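Local coordinates for protein 2-methyl-aconitate isomerase (Shewanella oneidensis, PDB 5K87) that catalyses the cis-trans isomerization of 2-methyl-aconitate in the 2-methylcitrate cycle of propionate breakdown, by base-catalysed proton abstraction coupled to rotation about the C2-C3 bond, at residues V14-M19 with V27-Q32; E75-S80 with V89-G94; S106-N111 with I141-I146. The protein carries 1 engineered substitution. All blocks are in the same frame, centred on the assembly; numbering follows the deposited sequence. Where two conformers were deposited one is given.

Contacts 1 and 2 are buried antiparallel hairpin pairings, whereas contact 3, only partly buried, sets a loop against the end of a strand. The two hairpins join directly: strand 24-30 runs parallel to strand 75-81, and Phe29 N lies 2.9 Å from Val77 O, a probable hydrogen bond. Strand 89-96 carries the connection on to strand 135-143 and so to contact 3. Their centres reflect this order, about 9 Å from contact 1 to contact 2, 8 Å from contact 2 to contact 3, and 17 Å between the outer two. The chemistry shifts from aromatic and sulfur packing, through a full backbone ladder, to side-chain amides beside the active-site loop.

Contact 1. Residues V14-M19 with V27-Q32; sequences VAATYM and VFFRLQ
Val27 pairs with Tyr18 at a non-hydrogen-bonded position of an antiparallel hairpin, their CA atoms 4.5 Å apart and the two local strand directions 144° apart. The two methyls of Val27 divide their work: CG1 meets Ala16 CB, while CG2 lies 4.0 Å from Tyr18 CD1. Tyr18 also packs on Met66 of the second subunit.

Phe28 comes next, at the hydrogen-bonded position opposite Thr17. Both backbone bonds of the pair are formed, Phe28 N to Thr17 O at 2.8 Å and Thr17 N to Phe28 O at 3.0 Å. The Phe28 side chain lies on the opposite face from Val27, and CG, anti to the carbonyl carbon (chi1 -73°), starts the ring on the side where Met19 crosses it at about a right angle. Met19 SD stands over the centre of one face, 4.0 Å from the centroid and 6° off the ring normal, a Met-aromatic contact, and Met19 CB touches the rim at CE1. An alanine at Phe28 would probably leave Met19 SD without its aromatic partner and open a gap beside Val77 CG1, which packs on ring atom CD2.

The Phe29 ring, like Val27 CG1, reaches Ala16 CB, with CE1 at 3.7 Å, and its CD1-CE1 side touches Val14 CG1. At Arg30 direct pairing has given way to a water, which accepts from Arg30 N and donates to Ala15 O at 2.8 Å.

Helix 113-122 covers the Phe28 side, Ala115 touching both Met19 and Phe28 and Phe119 touching Thr17. Strands 374-391 and 393-396 line the other edge of strand 12-21, through backbone bonds of Tyr18 with Leu389 and Val14 with Val394.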
ATOM      1  N   VAL A  14      14.594   9.435  12.106  1.00 12.28           N
ATOM      2  CA  VAL A  14      13.829   9.294  13.338  1.00 11.24           C
ATOM      3  C   VAL A  14      13.665   7.807  13.625  1.00 11.58           C
ATOM      4  O   VAL A  14      13.203   7.057  12.773  1.00 11.73           O
ATOM      5  CB  VAL A  14      12.446   9.967  13.218  1.00 12.33           C
ATOM      6  CG1 VAL A  14      11.675   9.848  14.540  1.00 12.96           C
ATOM      7  CG2 VAL A  14      12.585  11.430  12.799  1.00 14.44           C
ATOM      8  N   ALA A  15      14.065   7.377  14.815  1.00 11.30           N
ATOM      9  CA  ALA A  15      13.896   5.979  15.192  1.00 11.07           C
ATOM     10  C   ALA A  15      12.417   5.595  15.164  1.00 11.53           C
ATOM     11  O   ALA A  15      11.577   6.320  15.709  1.00 11.35           O
ATOM     12  CB  ALA A  15      14.483   5.724  16.572  1.00 12.43           C
ATOM     13  N   ALA A  16      12.106   4.470  14.526  1.00 10.80           N
ATOM     14  CA  ALA A  16      10.730   4.042  14.367  1.00 10.50           C
ATOM     15  C   ALA A  16      10.650   2.555  14.101  1.00 11.47           C
ATOM     16  O   ALA A  16      11.633   1.917  13.685  1.00 11.81           O
ATOM     17  CB  ALA A  16      10.063   4.819  13.233  1.00 13.15           C
ATOM     18  N   THR A  17       9.462   2.003  14.325  1.00 10.25           N
ATOM     19  CA  THR A  17       9.206   0.605  14.029  1.00 11.26           C
ATOM     20  C   THR A  17       7.920   0.516  13.219  1.00  9.61           C
ATOM     21  O   THR A  17       6.893   1.088  13.607  1.00 11.88           O
ATOM     22  CB  THR A  17       9.046  -0.207  15.316  1.00 11.97           C
ATOM     23  OG1 THR A  17      10.200  -0.018  16.143  1.00 12.83           O
ATOM     24  CG2 THR A  17       8.913  -1.676  14.997  1.00 12.40           C
ATOM     25  N   TYR A  18       7.966  -0.211  12.115  1.00 10.51           N
ATOM     26  CA  TYR A  18       6.815  -0.424  11.264  1.00 10.53           C
ATOM     27  C   TYR A  18       6.253  -1.800  11.613  1.00 10.02           C
ATOM     28  O   TYR A  18       6.985  -2.808  11.556  1.00 10.31           O
ATOM     29  CB  TYR A  18       7.293  -0.352   9.820  1.00 10.68           C
ATOM     30  CG  TYR A  18       6.261  -0.496   8.734  1.00 10.83           C
ATOM     31  CD1 TYR A  18       5.135   0.322   8.677  1.00 12.74           C
ATOM     32  CD2 TYR A  18       6.453  -1.419   7.723  1.00 13.72           C
ATOM     33  CE1 TYR A  18       4.231   0.196   7.623  1.00 14.47           C
ATOM     34  CE2 TYR A  18       5.562  -1.546   6.687  1.00 16.49           C
ATOM     35  CZ  TYR A  18       4.459  -0.739   6.646  1.00 15.29           C
ATOM     36  OH  TYR A  18       3.595  -0.898   5.588  1.00 21.18           O
ATOM     37  N   MET A  19       4.983  -1.838  12.026  1.00  9.74           N
ATOM     38  CA  MET A  19       4.386  -3.060  12.566  1.00 10.43           C
ATOM     39  C   MET A  19       3.049  -3.352  11.937  1.00 10.05           C
ATOM     40  O   MET A  19       2.313  -2.425  11.561  1.00 11.47           O
ATOM     41  CB  MET A  19       4.163  -2.957  14.079  1.00 11.22           C
ATOM     42  CG  MET A  19       5.403  -2.623  14.866  1.00 11.49           C
ATOM     43  SD  MET A  19       5.136  -2.686  16.645  1.00 12.36           S
ATOM     44  CE  MET A  19       4.771  -4.421  16.912  1.00 13.57           C
ATOM     45  N   VAL A  27       3.185   3.021  11.610  1.00 10.39           N
ATOM     46  CA  VAL A  27       4.519   3.427  12.016  1.00  9.89           C
ATOM     47  C   VAL A  27       4.459   3.881  13.469  1.00 10.86           C
ATOM     48  O   VAL A  27       3.668   4.770  13.829  1.00 11.58           O
ATOM     49  CB  VAL A  27       5.075   4.558  11.123  1.00 10.41           C
ATOM     50  CG1 VAL A  27       6.502   4.871  11.529  1.00 12.49           C
ATOM     51  CG2 VAL A  27       4.996   4.181   9.649  1.00 14.40           C
ATOM     52  N   PHE A  28       5.292   3.253  14.297  1.00 10.08           N
ATOM     53  CA  PHE A  28       5.312   3.436  15.747  1.00 10.16           C
ATOM     54  C   PHE A  28       6.547   4.197  16.193  1.00 10.31           C
ATOM     55  O   PHE A  28       7.661   3.902  15.738  1.00 11.29           O
ATOM     56  CB  PHE A  28       5.351   2.070  16.432  1.00 10.75           C
ATOM     57  CG  PHE A  28       4.053   1.319  16.363  1.00  9.75           C
ATOM     58  CD1 PHE A  28       3.582   0.844  15.154  1.00 11.23           C
ATOM     59  CD2 PHE A  28       3.306   1.082  17.507  1.00 11.71           C
ATOM     60  CE1 PHE A  28       2.375   0.166  15.079  1.00 11.66           C
ATOM     61  CE2 PHE A  28       2.096   0.386  17.443  1.00 12.63           C
ATOM     62  CZ  PHE A  28       1.637  -0.058  16.228  1.00 11.84           C
ATOM     63  N   PHE A  29       6.356   5.153  17.094  1.00 10.41           N
ATOM     64  CA  PHE A  29       7.434   5.956  17.653  1.00 11.52           C
ATOM     65  C   PHE A  29       7.351   5.978  19.166  1.00 10.53           C
ATOM     66  O   PHE A  29       6.255   6.103  19.741  1.00 11.71           O
ATOM     67  CB  PHE A  29       7.304   7.418  17.216  1.00 11.74           C
ATOM     68  CG  PHE A  29       7.275   7.632  15.729  1.00 11.02           C
ATOM     69  CD1 PHE A  29       8.442   7.872  15.025  1.00 12.60           C
ATOM     70  CD2 PHE A  29       6.071   7.630  15.045  1.00 12.98           C
ATOM     71  CE1 PHE A  29       8.404   8.091  13.658  1.00 14.13           C
ATOM     72  CE2 PHE A  29       6.033   7.846  13.678  1.00 13.85           C
ATOM     73  CZ  PHE A  29       7.200   8.079  12.990  1.00 14.34           C
ATOM     74  N   ARG A  30       8.507   5.916  19.818  1.00 11.39           N
ATOM     75  CA  ARG A  30       8.611   6.331  21.209  1.00 12.41           C
ATOM     76  C   ARG A  30       8.655   7.838  21.214  1.00 12.38           C
ATOM     77  O   ARG A  30       9.372   8.440  20.407  1.00 13.88           O
ATOM     78  CB  ARG A  30       9.934   5.885  21.818  1.00 15.59           C
ATOM     79  CG  ARG A  30      10.081   4.443  22.205  1.00 19.87           C
ATOM     80  CD  ARG A  30      11.240   4.285  23.215  1.00 20.97           C
ATOM     81  NE  ARG A  30      12.465   4.910  22.721  1.00 20.73           N
ATOM     82  CZ  ARG A  30      13.640   4.881  23.341  1.00 24.36           C
ATOM     83  NH1 ARG A  30      13.768   4.247  24.501  1.00 30.84           N
ATOM     84  NH2 ARG A  30      14.688   5.485  22.794  1.00 21.72           N
ATOM     85  N   LEU A  31       7.921   8.450  22.132  0.59 12.75           N
ATOM     86  CA  LEU A  31       7.883   9.901  22.239  0.59 14.87           C
ATOM     87  C   LEU A  31       9.281  10.517  22.284  0.59 13.66           C
ATOM     88  O   LEU A  31       9.571  11.475  21.569  0.59 14.52           O
ATOM     89  CB  LEU A  31       7.089  10.300  23.479  0.59 14.30           C
ATOM     90  CG  LEU A  31       7.016  11.793  23.790  0.59 15.18           C
ATOM     91  CD1 LEU A  31       6.254  12.531  22.699  0.59 17.37           C
ATOM     92  CD2 LEU A  31       6.354  12.009  25.138  0.59 17.71           C
ATOM     93  N   GLN A  32      10.153   9.944  23.102  1.00 13.73           N
ATOM     94  CA  GLN A  32      11.496  10.499  23.276  1.00 14.95           C
ATOM     95  C   GLN A  32      12.382  10.424  22.028  1.00 16.90           C
ATOM     96  O   GLN A  32      13.413  11.096  21.956  1.00 17.20           O
ATOM     97  CB  GLN A  32      12.208   9.853  24.468  1.00 17.89           C
ATOM     98  CG  GLN A  32      12.645   8.428  24.216  1.00 21.30           C
ATOM     99  CD  GLN A  32      13.032   7.699  25.485  1.00 32.40           C
ATOM    100  OE1 GLN A  32      14.186   7.736  25.905  1.00 37.14           O
ATOM    101  NE2 GLN A  32      12.065   7.024  26.098  1.00 31.01           N
TER
HETATM  102  O   HOH W   1      10.780   5.214  18.123  1.00 12.58           O

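Contact 2. Residues E75-S80 with V89-G94; sequences ETVILS and VDYLFG. Engineered in segment 75-80: Glu75 (natural residue Lys).
This is a buried beta hairpin, strand 75-81 running antiparallel to strand 89-96, with its Glu75 end at the substrate site. The register is regular over five residue pairs, from Thr76 with Gly94 to Ser80 with Asp90, and the local axes lie 4.8 Å apart with directions differing by 160°. Three hydrogen-bonded pairs each form both backbone bonds, as between Ile78 N and Leu92 O at 2.9 Å.

Val77, Leu79, Tyr91 and Phe93 share the face turned to helix 113-122 and the active-site loop. Val77 CG1 meets the Tyr91 ring at CE1, 3.8 Å away, and Leu79 CD2 packs against Tyr91 CB; the phenol's OH is hydrogen-bonded to Cys109 O. Glu75, an engineered replacement for lysine at a substrate-binding position, lays its chain by the Phe93 ring. Its CB comes in plane at the edge, 3.7 Å from Phe93 CE1, and its carboxylate is turned 78° from the ring plane.

The face of Thr76, Ile78 and Ser80 has polar ends. In one Asp90 conformer a water links Ser80 OG to OD2, and OD1 is hydrogen-bonded to Ser82 OG. At the other end a beta carbon on Gly94 would clash with Thr76 OG1. Placed between the backbone N and carbonyl carbon (chi1 60°), OG1 donates to Gly94 O at 3.1 Å, giving this oxygen a second donor beside Thr76 N at 3.0 Å.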
ATOM      1  N   GLU A  75      -1.349   5.130   9.072  1.00 11.14           N
ATOM      2  CA  GLU A  75      -1.540   5.082  10.519  1.00 11.42           C
ATOM      3  C   GLU A  75      -0.230   5.324  11.241  1.00 11.35           C
ATOM      4  O   GLU A  75       0.814   4.769  10.862  1.00 11.10           O
ATOM      5  CB  GLU A  75      -2.119   3.723  10.949  1.00 11.88           C
ATOM      6  CG  GLU A  75      -3.512   3.465  10.393  1.00 13.34           C
ATOM      7  CD  GLU A  75      -4.254   2.321  11.051  1.00 14.10           C
ATOM      8  OE1 GLU A  75      -3.667   1.535  11.811  1.00 16.71           O
ATOM      9  OE2 GLU A  75      -5.472   2.208  10.809  1.00 16.69           O
ATOM     10  N   THR A  76      -0.299   6.129  12.299  1.00 10.46           N
ATOM     11  CA  THR A  76       0.852   6.404  13.141  1.00 10.90           C
ATOM     12  C   THR A  76       0.495   6.264  14.608  1.00 10.20           C
ATOM     13  O   THR A  76      -0.662   6.458  15.006  1.00 11.46           O
ATOM     14  CB  THR A  76       1.410   7.813  12.885  1.00 11.69           C
ATOM     15  OG1 THR A  76       0.401   8.796  13.175  1.00 13.42           O
ATOM     16  CG2 THR A  76       1.873   7.946  11.428  1.00 13.65           C
ATOM     17  N   VAL A  77       1.501   5.925  15.407  1.00 10.32           N
ATOM     18  CA  VAL A  77       1.314   5.682  16.830  1.00 10.12           C
ATOM     19  C   VAL A  77       2.481   6.295  17.591  1.00 10.15           C
ATOM     20  O   VAL A  77       3.644   6.121  17.204  1.00 11.09           O
ATOM     21  CB  VAL A  77       1.269   4.165  17.120  1.00 11.15           C
ATOM     22  CG1 VAL A  77       1.266   3.890  18.614  1.00 12.46           C
ATOM     23  CG2 VAL A  77       0.065   3.516  16.446  1.00 12.13           C
ATOM     24  N   ILE A  78       2.173   7.028  18.659  1.00 10.15           N
ATOM     25  CA  ILE A  78       3.199   7.553  19.553  1.00 11.30           C
ATOM     26  C   ILE A  78       2.958   7.005  20.952  1.00 10.39           C
ATOM     27  O   ILE A  78       1.864   7.157  21.505  1.00 11.64           O
ATOM     28  CB  ILE A  78       3.188   9.092  19.585  1.00 11.11           C
ATOM     29  CG1 ILE A  78       3.523   9.651  18.200  1.00 12.98           C
ATOM     30  CG2 ILE A  78       4.176   9.627  20.630  1.00 12.56           C
ATOM     31  CD1 ILE A  78       3.271  11.139  18.069  1.00 15.08           C
ATOM     32  N   LEU A  79       3.978   6.356  21.502  1.00 10.95           N
ATOM     33  CA  LEU A  79       3.887   5.747  22.822  1.00 11.36           C
ATOM     34  C   LEU A  79       4.868   6.394  23.781  1.00 11.75           C
ATOM     35  O   LEU A  79       5.957   6.813  23.374  1.00 12.76           O
ATOM     36  CB  LEU A  79       4.182   4.250  22.731  1.00 12.37           C
ATOM     37  CG  LEU A  79       3.279   3.489  21.753  1.00 13.26           C
ATOM     38  CD1 LEU A  79       3.559   1.997  21.731  1.00 18.86           C
ATOM     39  CD2 LEU A  79       1.814   3.724  22.074  1.00 13.64           C
ATOM     40  N   SER A  80       4.495   6.444  25.056  1.00 12.10           N
ATOM     41  CA  SER A  80       5.329   7.041  26.089  1.00 13.06           C
ATOM     42  C   SER A  80       5.014   6.385  27.424  1.00 13.31           C
ATOM     43  O   SER A  80       3.999   5.700  27.569  1.00 13.75           O
ATOM     44  CB  SER A  80       5.037   8.531  26.184  1.00 15.11           C
ATOM     45  OG  SER A  80       3.655   8.753  26.391  1.00 19.11           O
ATOM     46  N   VAL A  89       1.643   2.416  29.867  1.00 13.92           N
ATOM     47  CA  VAL A  89       2.074   3.127  28.679  1.00 13.17           C
ATOM     48  C   VAL A  89       0.928   3.996  28.185  1.00 12.48           C
ATOM     49  O   VAL A  89      -0.236   3.592  28.268  1.00 14.19           O
ATOM     50  CB  VAL A  89       2.546   2.121  27.581  1.00 14.69           C
ATOM     51  CG1 VAL A  89       1.425   1.172  27.184  1.00 14.36           C
ATOM     52  CG2 VAL A  89       3.117   2.848  26.361  1.00 15.56           C
ATOM     53  N   ASP A  90       1.246   5.195  27.706  1.00 12.66           N
ATOM     54  CA  ASP A  90       0.272   6.070  27.056  0.92 12.43           C
ATOM     55  C   ASP A  90       0.341   5.888  25.542  1.00 12.59           C
ATOM     56  O   ASP A  90       1.433   5.860  24.950  1.00 13.20           O
ATOM     57  CB  ASP A  90       0.550   7.536  27.364  0.92 14.19           C
ATOM     58  CG  ASP A  90       0.172   7.938  28.770  0.92 16.71           C
ATOM     59  OD1 ASP A  90      -0.386   7.117  29.522  0.92 16.08           O
ATOM     60  OD2 ASP A  90       0.426   9.113  29.111  0.92 20.95           O
ATOM     61  N   TYR A  91      -0.830   5.829  24.920  1.00 11.72           N
ATOM     62  CA  TYR A  91      -0.964   5.494  23.505  1.00 11.38           C
ATOM     63  C   TYR A  91      -1.749   6.590  22.781  1.00 11.93           C
ATOM     64  O   TYR A  91      -2.915   6.837  23.101  1.00 12.14           O
ATOM     65  CB  TYR A  91      -1.677   4.141  23.424  1.00 10.85           C
ATOM     66  CG  TYR A  91      -2.276   3.686  22.104  1.00 10.88           C
ATOM     67  CD1 TYR A  91      -1.789   4.118  20.871  1.00 11.25           C
ATOM     68  CD2 TYR A  91      -3.342   2.793  22.103  1.00 12.11           C
ATOM     69  CE1 TYR A  91      -2.352   3.668  19.682  1.00 11.35           C
ATOM     70  CE2 TYR A  91      -3.903   2.335  20.920  1.00 11.96           C
ATOM     71  CZ  TYR A  91      -3.406   2.784  19.719  1.00 11.35           C
ATOM     72  OH  TYR A  91      -3.958   2.347  18.536  1.00 12.85           O
ATOM     73  N   LEU A  92      -1.093   7.238  21.816  1.00 11.10           N
ATOM     74  CA  LEU A  92      -1.764   8.150  20.893  1.00 11.08           C
ATOM     75  C   LEU A  92      -1.783   7.558  19.495  1.00 12.15           C
ATOM     76  O   LEU A  92      -0.748   7.110  18.979  1.00 11.97           O
ATOM     77  CB  LEU A  92      -1.078   9.512  20.842  1.00 12.79           C
ATOM     78  CG  LEU A  92      -1.338  10.455  22.013  1.00 13.99           C
ATOM     79  CD1 LEU A  92      -0.416  11.667  21.915  1.00 16.62           C
ATOM     80  CD2 LEU A  92      -2.797  10.890  22.032  1.00 15.69           C
ATOM     81  N   PHE A  93      -2.963   7.547  18.888  1.00 10.70           N
ATOM     82  CA  PHE A  93      -3.140   7.096  17.522  1.00 10.81           C
ATOM     83  C   PHE A  93      -3.439   8.279  16.619  1.00 11.51           C
ATOM     84  O   PHE A  93      -4.350   9.073  16.903  1.00 11.96           O
ATOM     85  CB  PHE A  93      -4.297   6.105  17.443  1.00 11.26           C
ATOM     86  CG  PHE A  93      -4.675   5.749  16.044  1.00 11.15           C
ATOM     87  CD1 PHE A  93      -3.767   5.109  15.215  1.00 12.77           C
ATOM     88  CD2 PHE A  93      -5.925   6.061  15.541  1.00 12.35           C
ATOM     89  CE1 PHE A  93      -4.091   4.783  13.906  1.00 13.15           C
ATOM     90  CE2 PHE A  93      -6.253   5.732  14.230  1.00 13.38           C
ATOM     91  CZ  PHE A  93      -5.332   5.095  13.418  1.00 14.59           C
ATOM     92  N   GLY A  94      -2.692   8.396  15.528  1.00 10.49           N
ATOM     93  CA  GLY A  94      -2.927   9.428  14.532  1.00 12.09           C
ATOM     94  C   GLY A  94      -3.346   8.828  13.206  1.00 11.72           C
ATOM     95  O   GLY A  94      -2.575   8.096  12.570  1.00 12.60           O
TER
HETATM   96  O   HOH W   2       2.773  10.075  28.689  1.00 40.01           O

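Contact 3. Residues S106-N111 with I141-I146; sequences SGNCGN and IWQANI
The backbones approach at Gly107 and Asn145, whose CA atoms are 5.6 Å apart, with no strand pairing between the loop 106-111 and the turn that follows strand 135-143. Side chains of both segments make the contact: Asn108 against Gln143 at the strand end, and Asn145 and Ile146 of the turn against the loop.

Asn108 and Gln143 carry one half of it. Asn108 has CG anti to its backbone N (chi1 -178°), and the two side chains run obliquely to each other, with their amide planes 43° apart. Asn108 OD1 is 3.1 Å from Gln143 NE2, and Asn108 CG lies 3.4 Å from Gln143 CG, so the two side chains overlap closely. Gln143 is held from its own segment at both ends of the amide: NE2 donates to Asn145 OD1 at 2.8 Å, in the plane of the Gln143 amide, and OE1 accepts from Ile146 N at 3.0 Å.

Asn145 sits over the loop backbone. Gly107 O stands almost straight above its amide carbon, 3.2 Å from Asn145 CG, a polar contact without a hydrogen bond. The amide is satisfied by other groups, OD1 accepting also from Phe93 N and ND2 donating to Trp105 O. Ile146 adds apolar cover, its CD1 4.0 Å from Asn108 CB.

Just beyond Asn108 the loop carries Cys109, the probable proton donor or acceptor, and the substrate-binding Asn111. Gly110 N and Asn111 N bind malonate ahead of helix 113-122, an anion site by a helix start consistent with the diaminopimelate epimerase-like fold of the PrpF family.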
ATOM      1  N   SER A 106      -8.779  12.079  17.030  1.00 14.46           N
ATOM      2  CA  SER A 106     -10.035  11.952  17.769  1.00 14.31           C
ATOM      3  C   SER A 106     -10.413  10.524  18.172  1.00 16.29           C
ATOM      4  O   SER A 106     -11.375  10.334  18.917  1.00 15.91           O
ATOM      5  CB  SER A 106     -11.189  12.587  16.981  1.00 16.59           C
ATOM      6  OG  SER A 106     -11.533  11.826  15.840  1.00 16.27           O
ATOM      7  N   GLY A 107      -9.681   9.525  17.696  1.00 13.87           N
ATOM      8  CA  GLY A 107     -10.069   8.153  17.959  1.00 15.07           C
ATOM      9  C   GLY A 107      -8.931   7.214  18.289  1.00 12.63           C
ATOM     10  O   GLY A 107      -7.747   7.546  18.147  1.00 13.53           O
ATOM     11  N   ASN A 108      -9.302   6.020  18.723  1.00 12.83           N
ATOM     12  CA  ASN A 108      -8.371   4.925  18.939  1.00 13.33           C
ATOM     13  C   ASN A 108      -8.215   4.121  17.646  1.00 13.09           C
ATOM     14  O   ASN A 108      -8.979   4.297  16.690  1.00 13.04           O
ATOM     15  CB  ASN A 108      -8.940   4.050  20.069  1.00 12.77           C
ATOM     16  CG  ASN A 108      -8.052   2.888  20.444  1.00 13.36           C
ATOM     17  OD1 ASN A 108      -6.830   2.941  20.309  1.00 13.26           O
ATOM     18  ND2 ASN A 108      -8.670   1.830  20.953  1.00 14.02           N
ATOM     19  N   CYS A 109      -7.198   3.266  17.618  1.00 13.03           N
ATOM     20  CA  CYS A 109      -7.112   2.206  16.628  1.00 12.56           C
ATOM     21  C   CYS A 109      -7.079   0.882  17.369  1.00 12.24           C
ATOM     22  O   CYS A 109      -6.139   0.596  18.114  1.00 13.09           O
ATOM     23  CB  CYS A 109      -5.872   2.334  15.750  1.00 12.09           C
ATOM     24  SG  CYS A 109      -5.804   0.975  14.555  1.00 13.30           S
ATOM     25  N   GLY A 110      -8.109   0.072  17.183  1.00 12.48           N
ATOM     26  CA  GLY A 110      -8.218  -1.187  17.892  1.00 12.42           C
ATOM     27  C   GLY A 110      -7.274  -2.251  17.385  1.00 12.52           C
ATOM     28  O   GLY A 110      -6.715  -3.009  18.178  1.00 13.37           O
ATOM     29  N   ASN A 111      -7.099  -2.330  16.072  1.00 11.34           N
ATOM     30  CA  ASN A 111      -6.208  -3.334  15.505  1.00 11.84           C
ATOM     31  C   ASN A 111      -4.771  -3.164  15.959  1.00 12.24           C
ATOM     32  O   ASN A 111      -4.064  -4.149  16.172  1.00 12.58           O
ATOM     33  CB  ASN A 111      -6.291  -3.353  13.988  1.00 11.43           C
ATOM     34  CG  ASN A 111      -7.416  -4.231  13.498  1.00 10.85           C
ATOM     35  OD1 ASN A 111      -7.411  -5.443  13.731  1.00 12.75           O
ATOM     36  ND2 ASN A 111      -8.400  -3.637  12.831  1.00 11.99           N
ATOM     37  N   ILE A 141      -2.750  -0.255  29.049  1.00 12.87           N
ATOM     38  CA  ILE A 141      -2.576   0.855  28.120  1.00 12.82           C
ATOM     39  C   ILE A 141      -3.557   1.968  28.437  1.00 12.76           C
ATOM     40  O   ILE A 141      -4.756   1.724  28.566  1.00 13.04           O
ATOM     41  CB  ILE A 141      -2.809   0.390  26.666  1.00 11.96           C
ATOM     42  CG1 ILE A 141      -1.841  -0.737  26.291  1.00 13.62           C
ATOM     43  CG2 ILE A 141      -2.649   1.553  25.715  1.00 12.99           C
ATOM     44  CD1 ILE A 141      -2.264  -1.530  25.078  1.00 14.41           C
ATOM     45  N   TRP A 142      -3.052   3.186  28.567  1.00 11.84           N
ATOM     46  CA  TRP A 142      -3.904   4.363  28.637  1.00 12.19           C
ATOM     47  C   TRP A 142      -4.066   4.891  27.221  1.00 11.53           C
ATOM     48  O   TRP A 142      -3.112   5.380  26.607  1.00 11.76           O
ATOM     49  CB  TRP A 142      -3.294   5.429  29.544  1.00 12.92           C
ATOM     50  CG  TRP A 142      -4.097   6.695  29.603  1.00 14.24           C
ATOM     51  CD1 TRP A 142      -3.716   7.933  29.160  1.00 15.82           C
ATOM     52  CD2 TRP A 142      -5.417   6.848  30.140  1.00 15.25           C
ATOM     53  NE1 TRP A 142      -4.720   8.845  29.394  1.00 18.47           N
ATOM     54  CE2 TRP A 142      -5.771   8.205  29.985  1.00 16.38           C
ATOM     55  CE3 TRP A 142      -6.331   5.969  30.732  1.00 15.84           C
ATOM     56  CZ2 TRP A 142      -7.005   8.703  30.414  1.00 17.50           C
ATOM     57  CZ3 TRP A 142      -7.563   6.470  31.148  1.00 18.50           C
ATOM     58  CH2 TRP A 142      -7.880   7.825  30.989  1.00 17.65           C
ATOM     59  N   GLN A 143      -5.273   4.741  26.696  1.00 11.86           N
ATOM     60  CA  GLN A 143      -5.608   5.233  25.371  1.00 12.50           C
ATOM     61  C   GLN A 143      -5.848   6.727  25.520  1.00 12.55           C
ATOM     62  O   GLN A 143      -6.884   7.148  26.035  1.00 13.06           O
ATOM     63  CB  GLN A 143      -6.836   4.505  24.821  1.00 12.47           C
ATOM     64  CG  GLN A 143      -6.765   4.263  23.316  1.00 12.08           C
ATOM     65  CD  GLN A 143      -6.526   5.548  22.555  1.00 12.35           C
ATOM     66  OE1 GLN A 143      -7.090   6.589  22.886  1.00 13.39           O
ATOM     67  NE2 GLN A 143      -5.662   5.494  21.549  1.00 13.02           N
ATOM     68  N   ALA A 144      -4.872   7.522  25.100  1.00 12.98           N
ATOM     69  CA  ALA A 144      -4.883   8.945  25.374  1.00 13.90           C
ATOM     70  C   ALA A 144      -5.720   9.769  24.404  1.00 13.91           C
ATOM     71  O   ALA A 144      -6.019  10.929  24.695  1.00 17.14           O
ATOM     72  CB  ALA A 144      -3.452   9.477  25.444  1.00 14.08           C
ATOM     73  N   ASN A 145      -6.103   9.200  23.265  1.00 13.57           N
ATOM     74  CA  ASN A 145      -7.040   9.894  22.378  1.00 14.33           C
ATOM     75  C   ASN A 145      -8.420  10.009  23.009  1.00 14.56           C
ATOM     76  O   ASN A 145      -9.078  11.043  22.884  1.00 16.15           O
ATOM     77  CB  ASN A 145      -7.209   9.161  21.042  1.00 12.71           C
ATOM     78  CG  ASN A 145      -5.910   9.006  20.270  1.00 13.73           C
ATOM     79  OD1 ASN A 145      -5.177   8.026  20.461  1.00 13.51           O
ATOM     80  ND2 ASN A 145      -5.628   9.947  19.371  1.00 13.43           N
ATOM     81  N   ILE A 146      -8.866   8.927  23.639  1.00 13.21           N
ATOM     82  CA  ILE A 146     -10.247   8.814  24.109  1.00 15.30           C
ATOM     83  C   ILE A 146     -10.369   8.666  25.631  1.00 14.73           C
ATOM     84  O   ILE A 146     -11.485   8.658  26.167  1.00 16.04           O
ATOM     85  CB  ILE A 146     -10.986   7.650  23.409  1.00 14.62           C
ATOM     86  CG1 ILE A 146     -10.389   6.303  23.811  1.00 15.33           C
ATOM     87  CG2 ILE A 146     -10.948   7.830  21.895  1.00 18.36           C
ATOM     88  CD1 ILE A 146     -11.140   5.101  23.251  1.00 16.98           C
TER